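Local coordinates for beta-glucuronidase (Dictyoglomus thermophilum, PDB 6XXW), which probably hydrolyses beta-glucuronides as a glycoside hydrolase of family 2, at residues Leu503-Ala508 / Met530-Val535. Residues are numbered along the deposited sequence; the frame is centred on the assembly and turned at random.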
loop_
_atom_site.group_PDB
_atom_site.type_symbol
_atom_site.label_atom_id
_atom_site.label_comp_id
_atom_site.label_asym_id
_atom_site.label_seq_id
_atom_site.Cartn_x
_atom_site.Cartn_y
_atom_site.Cartn_z
ATOM N N LEU A 503 1.239 -25.886 -19.617
ATOM C CA LEU A 503 1.756 -25.442 -18.324
ATOM C C LEU A 503 0.566 -24.811 -17.615
ATOM O O LEU A 503 0.255 -23.634 -17.813
ATOM C CB LEU A 503 2.922 -24.462 -18.481
ATOM C CG LEU A 503 3.600 -24.020 -17.179
ATOM C CD1 LEU A 503 4.228 -25.204 -16.492
ATOM C CD2 LEU A 503 4.661 -22.941 -17.434
ATOM N N SER A 504 -0.111 -25.611 -16.779
ATOM C CA SER A 504 -1.422 -25.237 -16.255
ATOM C C SER A 504 -1.369 -24.311 -15.043
ATOM O O SER A 504 -2.403 -23.719 -14.697
ATOM C CB SER A 504 -2.226 -26.495 -15.909
ATOM O OG SER A 504 -1.445 -27.413 -15.165
ATOM N N GLU A 505 -0.215 -24.167 -14.394
ATOM C CA GLU A 505 -0.051 -23.188 -13.328
ATOM C C GLU A 505 1.412 -22.800 -13.234
ATOM O O GLU A 505 2.298 -23.648 -13.356
ATOM C CB GLU A 505 -0.474 -23.714 -11.956
ATOM C CG GLU A 505 -1.956 -23.888 -11.732
ATOM C CD GLU A 505 -2.282 -24.241 -10.288
ATOM O OE1 GLU A 505 -1.454 -23.928 -9.393
ATOM O OE2 GLU A 505 -3.367 -24.824 -10.048
ATOM N N PHE A 506 1.642 -21.523 -12.968
ATOM C CA PHE A 506 2.940 -20.997 -12.575
ATOM C C PHE A 506 2.710 -19.551 -12.181
ATOM O O PHE A 506 1.822 -18.890 -12.724
ATOM C CB PHE A 506 4.001 -21.117 -13.690
ATOM C CG PHE A 506 3.678 -20.359 -14.962
ATOM C CD1 PHE A 506 2.630 -20.752 -15.783
ATOM C CD2 PHE A 506 4.468 -19.272 -15.352
ATOM C CE1 PHE A 506 2.345 -20.076 -16.948
ATOM C CE2 PHE A 506 4.205 -18.579 -16.522
ATOM C CZ PHE A 506 3.141 -18.971 -17.333
ATOM N N GLY A 507 3.485 -19.082 -11.218
ATOM C CA GLY A 507 3.306 -17.728 -10.738
ATOM C C GLY A 507 3.956 -17.542 -9.387
ATOM O O GLY A 507 4.566 -18.457 -8.826
ATOM N N ALA A 508 3.804 -16.318 -8.875
ATOM C CA ALA A 508 4.453 -15.866 -7.653
ATOM C C ALA A 508 3.510 -14.918 -6.925
ATOM O O ALA A 508 2.788 -14.157 -7.574
ATOM C CB ALA A 508 5.779 -15.160 -7.978
ATOM N N MET A 530 9.591 -13.894 -13.142
ATOM C CA MET A 530 9.365 -15.333 -13.113
ATOM C C MET A 530 8.482 -15.761 -14.281
ATOM O O MET A 530 8.819 -16.684 -15.031
ATOM C CB MET A 530 8.729 -15.726 -11.779
ATOM C CG MET A 530 8.315 -17.189 -11.733
ATOM S SD MET A 530 7.467 -17.593 -10.192
ATOM C CE MET A 530 7.205 -19.365 -10.419
ATOM N N ILE A 531 7.360 -15.071 -14.475
ATOM C CA ILE A 531 6.429 -15.465 -15.528
ATOM C C ILE A 531 7.084 -15.306 -16.894
ATOM O O ILE A 531 6.964 -16.179 -17.766
ATOM C CB ILE A 531 5.122 -14.653 -15.398
ATOM C CG1 ILE A 531 4.263 -15.227 -14.264
ATOM C CG2 ILE A 531 4.354 -14.629 -16.706
ATOM C CD1 ILE A 531 3.104 -14.330 -13.853
ATOM N N LYS A 532 7.843 -14.219 -17.078
ATOM C CA LYS A 532 8.525 -13.972 -18.347
ATOM C C LYS A 532 9.520 -15.079 -18.678
ATOM O O LYS A 532 9.622 -15.512 -19.832
ATOM C CB LYS A 532 9.234 -12.616 -18.289
ATOM C CG LYS A 532 10.080 -12.285 -19.497
ATOM C CD LYS A 532 10.623 -10.858 -19.404
ATOM C CE LYS A 532 11.844 -10.774 -18.493
ATOM N NZ LYS A 532 12.553 -9.452 -18.608
ATOM N N ARG A 533 10.266 -15.550 -17.680
ATOM C CA ARG A 533 11.272 -16.576 -17.936
ATOM C C ARG A 533 10.627 -17.929 -18.204
ATOM O O ARG A 533 11.120 -18.706 -19.030
ATOM C CB ARG A 533 12.237 -16.657 -16.755
ATOM C CG ARG A 533 13.088 -15.404 -16.594
ATOM C CD ARG A 533 14.060 -15.557 -15.448
ATOM N NE ARG A 533 15.196 -16.397 -15.814
ATOM C CZ ARG A 533 16.434 -16.212 -15.367
ATOM N NH1 ARG A 533 16.694 -15.212 -14.534
ATOM N NH2 ARG A 533 17.411 -17.027 -15.747
ATOM N N PHE A 534 9.530 -18.231 -17.511
ATOM C CA PHE A 534 8.802 -19.469 -17.785
ATOM C C PHE A 534 8.334 -19.516 -19.243
ATOM O O PHE A 534 8.561 -20.504 -19.949
ATOM C CB PHE A 534 7.604 -19.595 -16.842
ATOM C CG PHE A 534 7.888 -20.315 -15.549
ATOM C CD1 PHE A 534 8.769 -19.793 -14.613
ATOM C CD2 PHE A 534 7.236 -21.510 -15.253
ATOM C CE1 PHE A 534 9.001 -20.456 -13.408
ATOM C CE2 PHE A 534 7.474 -22.181 -14.060
ATOM C CZ PHE A 534 8.351 -21.652 -13.131
ATOM N N VAL A 535 7.687 -18.446 -19.725
ATOM C CA VAL A 535 7.118 -18.529 -21.073
ATOM C C VAL A 535 8.187 -18.478 -22.161
ATOM O O VAL A 535 7.966 -19.009 -23.261
ATOM C CB VAL A 535 6.036 -17.460 -21.303
ATOM C CG1 VAL A 535 4.905 -17.646 -20.285
ATOM C CG2 VAL A 535 6.626 -16.032 -21.270
#
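F506 packs against F534 with the two ring planes only 11° apart, yet the centroids lie 5.2 Å from each other, so little of one ring lies over the other. These two residues come nearest at F506 CD2 and F534 CB, 3.5 Å apart. With chi1 at 61°, CG of F506 sits between its backbone N and carbonyl carbon, and the ring reaches V535, whose CG1 lies 3.7 Å from F506 CZ. I531 CG2 meets F506 CE2 at 4.0 Å. L503 CD2 joins the two rings: it lies over one face of F506, toward the rim, and at the edge of F534, in plane, 3.7 Å from CD2 of that ring. Were F506 an alanine, a gap would probably open among L503, I531, F534 and V535. The tight packing continues at M530, extended, with SD 3.7 Å from A508 CB and CE 3.2 Å from the buried G507 O, which has no hydrogen-bonding partner. The helix's outer side is looser: K532 points away and is exposed, and the end of R533 leads away too. No hydrogen bond crosses the contact; apolar packing joins strand 501-505 and the loop after it to helix 524-538, as in the beta-alpha-beta units of a TIM barrel.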